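Local coordinates for ECF RNA polymerase sigma factor SigK (PDB 4NQW), which probably directs RNA polymerase to specific promoters as an initiation factor, being held inactive by an anti-sigma factor until regulated proteolysis releases it, at residues G56-M59 / R60-D64; G168-Y172 / V173-R177; L179-L183 / S184-S188. All coordinates share one frame; numbering follows the deposited sequence.

Contact 1 of 3, residues G56-M59 / R60-D64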
loop_
_atom_site.group_PDB
_atom_site.type_symbol
_atom_site.label_atom_id
_atom_site.label_comp_id
_atom_site.label_asym_id
_atom_site.label_seq_id
_atom_site.Cartn_x
_atom_site.Cartn_y
_atom_site.Cartn_z
ATOM N N GLY A 56 12.080 -0.939 1.757
ATOM C CA GLY A 56 11.900 -0.419 3.109
ATOM C C GLY A 56 10.557 -0.767 3.723
ATOM O O GLY A 56 10.471 -1.056 4.919
ATOM N N LEU A 57 9.504 -0.739 2.911
ATOM C CA LEU A 57 8.175 -1.110 3.384
ATOM C C LEU A 57 8.131 -2.596 3.716
ATOM O O LEU A 57 7.667 -2.985 4.786
ATOM C CB LEU A 57 7.095 -0.775 2.346
ATOM C CG LEU A 57 5.676 -1.233 2.710
ATOM C CD1 LEU A 57 5.238 -0.680 4.059
ATOM C CD2 LEU A 57 4.692 -0.826 1.628
ATOM N N VAL A 58 8.622 -3.418 2.791
ATOM C CA VAL A 58 8.658 -4.865 2.985
ATOM C C VAL A 58 9.481 -5.221 4.229
ATOM O O VAL A 58 9.021 -5.989 5.077
ATOM C CB VAL A 58 9.203 -5.586 1.736
ATOM C CG1 VAL A 58 9.431 -7.063 2.015
ATOM C CG2 VAL A 58 8.236 -5.424 0.571
ATOM N N MET A 59 10.683 -4.654 4.336
ATOM C CA MET A 59 11.513 -4.817 5.539
ATOM C C MET A 59 10.731 -4.492 6.807
ATOM O O MET A 59 10.769 -5.246 7.776
ATOM C CB MET A 59 12.770 -3.930 5.484
ATOM C CG MET A 59 14.042 -4.638 5.037
ATOM S SD MET A 59 14.430 -6.144 5.960
ATOM C CE MET A 59 14.339 -5.581 7.659
ATOM N N ARG A 60 10.025 -3.367 6.790
ATOM C CA ARG A 60 9.236 -2.928 7.934
ATOM C C ARG A 60 8.193 -3.966 8.351
ATOM O O ARG A 60 8.024 -4.231 9.542
ATOM C CB ARG A 60 8.555 -1.587 7.622
ATOM C CG ARG A 60 7.687 -1.030 8.738
ATOM C CD ARG A 60 8.487 -0.742 10.000
ATOM N NE ARG A 60 7.805 -1.261 11.188
ATOM C CZ ARG A 60 7.042 -0.550 12.018
ATOM N NH1 ARG A 60 6.839 0.754 11.830
ATOM N NH2 ARG A 60 6.477 -1.152 13.060
ATOM N N VAL A 61 7.506 -4.551 7.371
ATOM C CA VAL A 61 6.425 -5.505 7.634
ATOM C C VAL A 61 6.965 -6.881 8.030
ATOM O O VAL A 61 6.529 -7.455 9.027
ATOM C CB VAL A 61 5.485 -5.647 6.414
ATOM C CG1 VAL A 61 4.423 -6.711 6.662
ATOM C CG2 VAL A 61 4.820 -4.315 6.097
ATOM N N LEU A 62 7.912 -7.400 7.253
ATOM C CA LEU A 62 8.438 -8.754 7.464
ATOM C C LEU A 62 9.552 -8.825 8.513
ATOM O O LEU A 62 9.633 -9.803 9.256
ATOM C CB LEU A 62 8.946 -9.336 6.140
ATOM C CG LEU A 62 7.980 -9.292 4.952
ATOM C CD1 LEU A 62 8.606 -9.966 3.741
ATOM C CD2 LEU A 62 6.647 -9.943 5.287
ATOM N N ARG A 63 10.404 -7.796 8.558
ATOM C CA ARG A 63 11.565 -7.736 9.470
ATOM C C ARG A 63 12.488 -8.948 9.327
ATOM O O ARG A 63 12.904 -9.554 10.319
ATOM C CB ARG A 63 11.126 -7.580 10.929
ATOM C CG ARG A 63 10.266 -6.353 11.200
ATOM C CD ARG A 63 9.298 -6.610 12.342
ATOM N NE ARG A 63 8.472 -7.787 12.071
ATOM C CZ ARG A 63 7.656 -8.365 12.949
ATOM N NH1 ARG A 63 7.529 -7.883 14.183
ATOM N NH2 ARG A 63 6.962 -9.438 12.587
ATOM N N ASP A 64 12.792 -9.293 8.082
ATOM C CA ASP A 64 13.715 -10.372 7.768
ATOM C C ASP A 64 14.341 -10.045 6.421
ATOM O O ASP A 64 13.631 -9.928 5.423
ATOM C CB ASP A 64 12.968 -11.708 7.717
ATOM C CG ASP A 64 13.904 -12.902 7.640
ATOM O OD1 ASP A 64 14.461 -13.159 6.551
ATOM O OD2 ASP A 64 14.065 -13.597 8.668
#

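Contact 2 of 3, residues G168-Y172 / V173-R177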
loop_
_atom_site.group_PDB
_atom_site.type_symbol
_atom_site.label_atom_id
_atom_site.label_comp_id
_atom_site.label_asym_id
_atom_site.label_seq_id
_atom_site.Cartn_x
_atom_site.Cartn_y
_atom_site.Cartn_z
ATOM N N GLY A 168 1.597 -3.769 11.174
ATOM C CA GLY A 168 1.425 -5.055 11.854
ATOM C C GLY A 168 0.672 -6.097 11.042
ATOM O O GLY A 168 0.698 -7.282 11.377
ATOM N N GLY A 169 -0.014 -5.657 9.988
ATOM C CA GLY A 169 -0.731 -6.560 9.089
ATOM C C GLY A 169 -2.062 -7.080 9.611
ATOM O O GLY A 169 -2.643 -7.992 9.021
ATOM N N LEU A 170 -2.557 -6.503 10.704
ATOM C CA LEU A 170 -3.829 -6.928 11.289
ATOM C C LEU A 170 -5.010 -6.424 10.463
ATOM O O LEU A 170 -4.960 -5.333 9.893
ATOM C CB LEU A 170 -3.971 -6.428 12.733
ATOM C CG LEU A 170 -3.234 -7.205 13.829
ATOM C CD1 LEU A 170 -1.727 -7.043 13.718
ATOM C CD2 LEU A 170 -3.710 -6.751 15.200
ATOM N N THR A 171 -6.070 -7.224 10.408
ATOM C CA THR A 171 -7.323 -6.799 9.787
ATOM C C THR A 171 -8.060 -5.898 10.774
ATOM O O THR A 171 -7.807 -5.963 11.974
ATOM C CB THR A 171 -8.233 -7.995 9.428
ATOM O OG1 THR A 171 -8.706 -8.618 10.626
ATOM C CG2 THR A 171 -7.490 -9.025 8.581
ATOM N N TYR A 172 -8.972 -5.066 10.280
ATOM C CA TYR A 172 -9.702 -4.143 11.159
ATOM C C TYR A 172 -10.516 -4.886 12.222
ATOM O O TYR A 172 -10.714 -4.376 13.322
ATOM C CB TYR A 172 -10.592 -3.185 10.353
ATOM C CG TYR A 172 -11.909 -3.762 9.892
ATOM C CD1 TYR A 172 -11.988 -4.532 8.737
ATOM C CD2 TYR A 172 -13.081 -3.521 10.600
ATOM C CE1 TYR A 172 -13.194 -5.054 8.307
ATOM C CE2 TYR A 172 -14.294 -4.040 10.176
ATOM C CZ TYR A 172 -14.345 -4.805 9.028
ATOM O OH TYR A 172 -15.545 -5.324 8.600
ATOM N N VAL A 173 -10.968 -6.092 11.887
ATOM C CA VAL A 173 -11.640 -6.970 12.842
ATOM C C VAL A 173 -10.671 -7.358 13.957
ATOM O O VAL A 173 -11.003 -7.251 15.140
ATOM C CB VAL A 173 -12.167 -8.256 12.162
ATOM C CG1 VAL A 173 -12.792 -9.199 13.184
ATOM C CG2 VAL A 173 -13.184 -7.916 11.078
ATOM N N GLU A 174 -9.480 -7.809 13.570
ATOM C CA GLU A 174 -8.433 -8.176 14.529
ATOM C C GLU A 174 -8.016 -7.003 15.420
ATOM O O GLU A 174 -7.672 -7.201 16.584
ATOM C CB GLU A 174 -7.203 -8.741 13.806
ATOM C CG GLU A 174 -7.403 -10.135 13.232
ATOM C CD GLU A 174 -6.147 -10.687 12.579
ATOM O OE1 GLU A 174 -5.500 -9.955 11.798
ATOM O OE2 GLU A 174 -5.807 -11.861 12.842
ATOM N N VAL A 175 -8.042 -5.790 14.871
ATOM C CA VAL A 175 -7.748 -4.582 15.649
ATOM C C VAL A 175 -8.861 -4.305 16.663
ATOM O O VAL A 175 -8.582 -3.936 17.803
ATOM C CB VAL A 175 -7.534 -3.351 14.738
ATOM C CG1 VAL A 175 -7.429 -2.069 15.554
ATOM C CG2 VAL A 175 -6.282 -3.532 13.895
ATOM N N SER A 176 -10.114 -4.493 16.255
ATOM C CA SER A 176 -11.257 -4.272 17.148
ATOM C C SER A 176 -11.229 -5.212 18.349
ATOM O O SER A 176 -11.541 -4.802 19.465
ATOM C CB SER A 176 -12.582 -4.437 16.397
ATOM O OG SER A 176 -12.962 -5.801 16.318
ATOM N N ARG A 177 -10.862 -6.471 18.110
ATOM C CA ARG A 177 -10.756 -7.468 19.179
ATOM C C ARG A 177 -9.615 -7.142 20.140
ATOM O O ARG A 177 -9.765 -7.258 21.358
ATOM C CB ARG A 177 -10.556 -8.875 18.600
ATOM C CG ARG A 177 -11.794 -9.455 17.928
ATOM C CD ARG A 177 -11.735 -10.975 17.824
ATOM N NE ARG A 177 -10.907 -11.437 16.705
ATOM C CZ ARG A 177 -11.365 -11.857 15.523
ATOM N NH1 ARG A 177 -12.668 -11.890 15.252
ATOM N NH2 ARG A 177 -10.502 -12.253 14.593
#

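Contact 3 of 3, residues L179-L183 / S184-S188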
loop_
_atom_site.group_PDB
_atom_site.type_symbol
_atom_site.label_atom_id
_atom_site.label_comp_id
_atom_site.label_asym_id
_atom_site.label_seq_id
_atom_site.Cartn_x
_atom_site.Cartn_y
_atom_site.Cartn_z
ATOM N N LEU A 179 -8.174 -4.179 20.706
ATOM C CA LEU A 179 -8.382 -2.904 21.406
ATOM C C LEU A 179 -9.701 -2.850 22.191
ATOM O O LEU A 179 -10.052 -1.804 22.746
ATOM C CB LEU A 179 -8.322 -1.736 20.411
ATOM C CG LEU A 179 -6.934 -1.258 19.972
ATOM C CD1 LEU A 179 -6.150 -2.347 19.260
ATOM C CD2 LEU A 179 -7.070 -0.036 19.077
ATOM N N ALA A 180 -10.423 -3.969 22.243
ATOM C CA ALA A 180 -11.692 -4.052 22.970
ATOM C C ALA A 180 -12.670 -2.960 22.525
ATOM O O ALA A 180 -13.265 -2.270 23.356
ATOM C CB ALA A 180 -11.446 -3.980 24.473
ATOM N N ALA A 181 -12.822 -2.814 21.210
ATOM C CA ALA A 181 -13.700 -1.797 20.625
ATOM C C ALA A 181 -14.616 -2.413 19.567
ATOM O O ALA A 181 -14.432 -3.565 19.172
ATOM C CB ALA A 181 -12.868 -0.676 20.024
ATOM N N ASN A 182 -15.607 -1.641 19.123
ATOM C CA ASN A 182 -16.541 -2.085 18.081
ATOM C C ASN A 182 -15.958 -1.923 16.681
ATOM O O ASN A 182 -15.014 -1.159 16.482
ATOM C CB ASN A 182 -17.866 -1.311 18.167
ATOM C CG ASN A 182 -18.862 -1.948 19.119
ATOM O OD1 ASN A 182 -19.388 -1.285 20.012
ATOM N ND2 ASN A 182 -19.141 -3.236 18.923
ATOM N N LEU A 183 -16.532 -2.644 15.719
ATOM C CA LEU A 183 -16.097 -2.566 14.322
ATOM C C LEU A 183 -16.331 -1.167 13.766
ATOM O O LEU A 183 -15.486 -0.621 13.059
ATOM C CB LEU A 183 -16.835 -3.593 13.454
ATOM C CG LEU A 183 -16.704 -5.078 13.814
ATOM C CD1 LEU A 183 -17.380 -5.937 12.753
ATOM C CD2 LEU A 183 -15.250 -5.493 13.974
ATOM N N SER A 184 -17.487 -0.598 14.097
ATOM C CA SER A 184 -17.816 0.777 13.737
ATOM C C SER A 184 -16.741 1.749 14.210
ATOM O O SER A 184 -16.343 2.654 13.477
ATOM C CB SER A 184 -19.162 1.173 14.348
ATOM O OG SER A 184 -19.434 2.549 14.146
ATOM N N THR A 185 -16.275 1.547 15.440
ATOM C CA THR A 185 -15.307 2.445 16.063
ATOM C C THR A 185 -13.952 2.388 15.369
ATOM O O THR A 185 -13.360 3.427 15.097
ATOM C CB THR A 185 -15.135 2.128 17.564
ATOM O OG1 THR A 185 -16.423 2.072 18.192
ATOM C CG2 THR A 185 -14.286 3.195 18.254
ATOM N N ILE A 186 -13.468 1.182 15.077
ATOM C CA ILE A 186 -12.158 1.022 14.437
ATOM C C ILE A 186 -12.186 1.508 12.989
ATOM O O ILE A 186 -11.216 2.093 12.511
ATOM C CB ILE A 186 -11.664 -0.442 14.493
ATOM C CG1 ILE A 186 -11.490 -0.896 15.949
ATOM C CG2 ILE A 186 -10.353 -0.614 13.734
ATOM C CD1 ILE A 186 -10.540 -0.057 16.782
ATOM N N LYS A 187 -13.297 1.270 12.299
ATOM C CA LYS A 187 -13.453 1.730 10.920
ATOM C C LYS A 187 -13.479 3.256 10.839
ATOM O O LYS A 187 -12.839 3.846 9.968
ATOM C CB LYS A 187 -14.711 1.129 10.292
ATOM C CG LYS A 187 -14.586 -0.360 9.997
ATOM C CD LYS A 187 -15.781 -0.888 9.217
ATOM C CE LYS A 187 -17.047 -0.907 10.056
ATOM N NZ LYS A 187 -18.201 -1.431 9.279
ATOM N N SER A 188 -14.210 3.885 11.755
ATOM C CA SER A 188 -14.231 5.346 11.860
ATOM C C SER A 188 -12.857 5.899 12.232
ATOM O O SER A 188 -12.442 6.940 11.720
ATOM C CB SER A 188 -15.256 5.800 12.902
ATOM O OG SER A 188 -16.572 5.489 12.489
#

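Contact 1 of 3, residues G56-M59 / R60-D64
Four successive i to i+4 bonds join residues 56-59 to residues 60-64 at the C-terminal end of helix 42-62, and they account for the acceptors Gly56 O, Leu57 O, Val58 O and Met59 O. The straightest runs from Leu62 N to Val58 O (2.8 Å, 175° at the hydrogen). The last, Arg63 N to Met59 O at 2.7 Å, is the most bent (138°), and Arg63 itself has positive phi (55°), which marks where the helix stops. Asp64 then acts as N-cap of helix 65-82, its OD1 accepting from Tyr67 N while its carbonyl oxygen is hydrogen-bonded to the hydroxyl of Ser68. Along the helix, Val58 and Leu62 lie side by side, CG1 of Val58 3.5 Å from CD1 of Leu62. Bends at chi2 and chi3 carry Met59 SD forward along the helix, to 3.9 Å from Asp64 O. The guanidinium of Arg60 leads away from the turn to a salt bridge with Glu163 and a cation-pi contact with Tyr167. Val58 and Leu62 pack on helix 65-82, and Val61 and Leu57 on helix 93-111, all within sigma domain 2; Leu57 also reaches across to helix 156-167 of domain 4.

Contact 2 of 3, residues G168-Y172 / V173-R177
From the extended backbone of Leu170 and Thr171 (psi of Thr171 158°) the chain turns at Tyr172 into helix 172-178, and Thr171 and Glu174 close its N terminus as a capping box. This is the first helix of the helix-turn-helix assigned by similarity within sigma domain 4. Upstream, Gly169 has positive phi (78°), marking the exit from the preceding helix. The first i to i+4 backbone bonds of the new helix follow at once, Val175 N to Thr171 O (2.9 Å) and Ser176 N to Tyr172 O (3.0 Å).

The box is reciprocal. Thr171 OG1 sits between its own backbone N and carbonyl carbon, a rotation that turns the hydroxyl oxygen toward the first turn, where it accepts from Glu174 N at 3.1 Å. In return the carboxylate of Glu174, its side chain stretched out past CG, reaches back to the capping residue: OE1 takes Thr171 N at 3.1 Å through its anti lone pair. A first-turn N-H, which has no i-4 carbonyl within the helix, and the N-H of the N-cap residue are thereby satisfied, and the local positive end of the helix would be expected to favour the carboxylate's negative charge. Beside the box, Leu170 CB rests 3.9 Å from Val175 CG2, while Val175 also faces Ile186 of helix 183-201.

With chi1 near +80°, Tyr172 lays its ring over Val173. Its hydroxyl bonds an acidic side chain of a neighbouring protein chain, and the ring also packs on Lys187 and Met190. Val173 CG2 stands over one ring face in a CH-pi contact, 4.0 Å from the centroid of the Tyr172 ring.

Contact 3 of 3, residues L179-L183 / S184-S188
Ile186 CD1 touches both Ala181 CB (4.0 Å) and Leu179 CD2 (4.2 Å), and this is the packed side of the turn. CG1 of Ile186 lies anti to its carbonyl carbon (chi1 -62°), which sends the methyl end back along the incoming loop, where Leu179 lies roughly perpendicular to it. Ile186 is buried, and the cluster continues inward: Leu179 touches Gln160 and Leu164 of helix 156-167, while Ile186 meets Val175 and Ser176.

The other side, with Asn182 and Ser184 exposed, is looser. Asn182 occupies the N-cap position but makes no capping bond with its side chain; its amide leads away, leaving only CB near Thr185 OG1 (3.7 Å). The helix itself starts with Ile186 N bonded to Asn182 O (3.1 Å) and Lys187 N to Leu183 O (3.0 Å). The aliphatic part of Lys187 curls over that second carbonyl, with CG 3.2 Å from Leu183 O, before NZ leaves the contact for a salt bridge with an acidic side chain of a neighbouring protein chain. A short turn feeding a second helix, with an apolar residue tucked back against the first, is typical of the helix-turn-helix, assigned here by similarity.

How the contacts relate
Following the chain from the N terminus, the three contacts come in series, without nesting or crossing. Contact 1 ends helix 42-62 and leads into helix 65-82 of domain 2. Much later, contact 2 bridges the loop from helix 156-167 into helix 172-178, and contact 3 closes the turn from there into helix 183-201. Contacts 2 and 3 touch, their centres about 10 Å apart, and join the two helices of the helix-turn-helix: Ser176 O and Ala181 N make a probable hydrogen bond (2.9 Å), and Ser176 OG packs on Leu183 CD2 (3.3 Å). Contact 1 does not touch the others, but its side chains reach helix 156-167, from which the chain runs into contact 2.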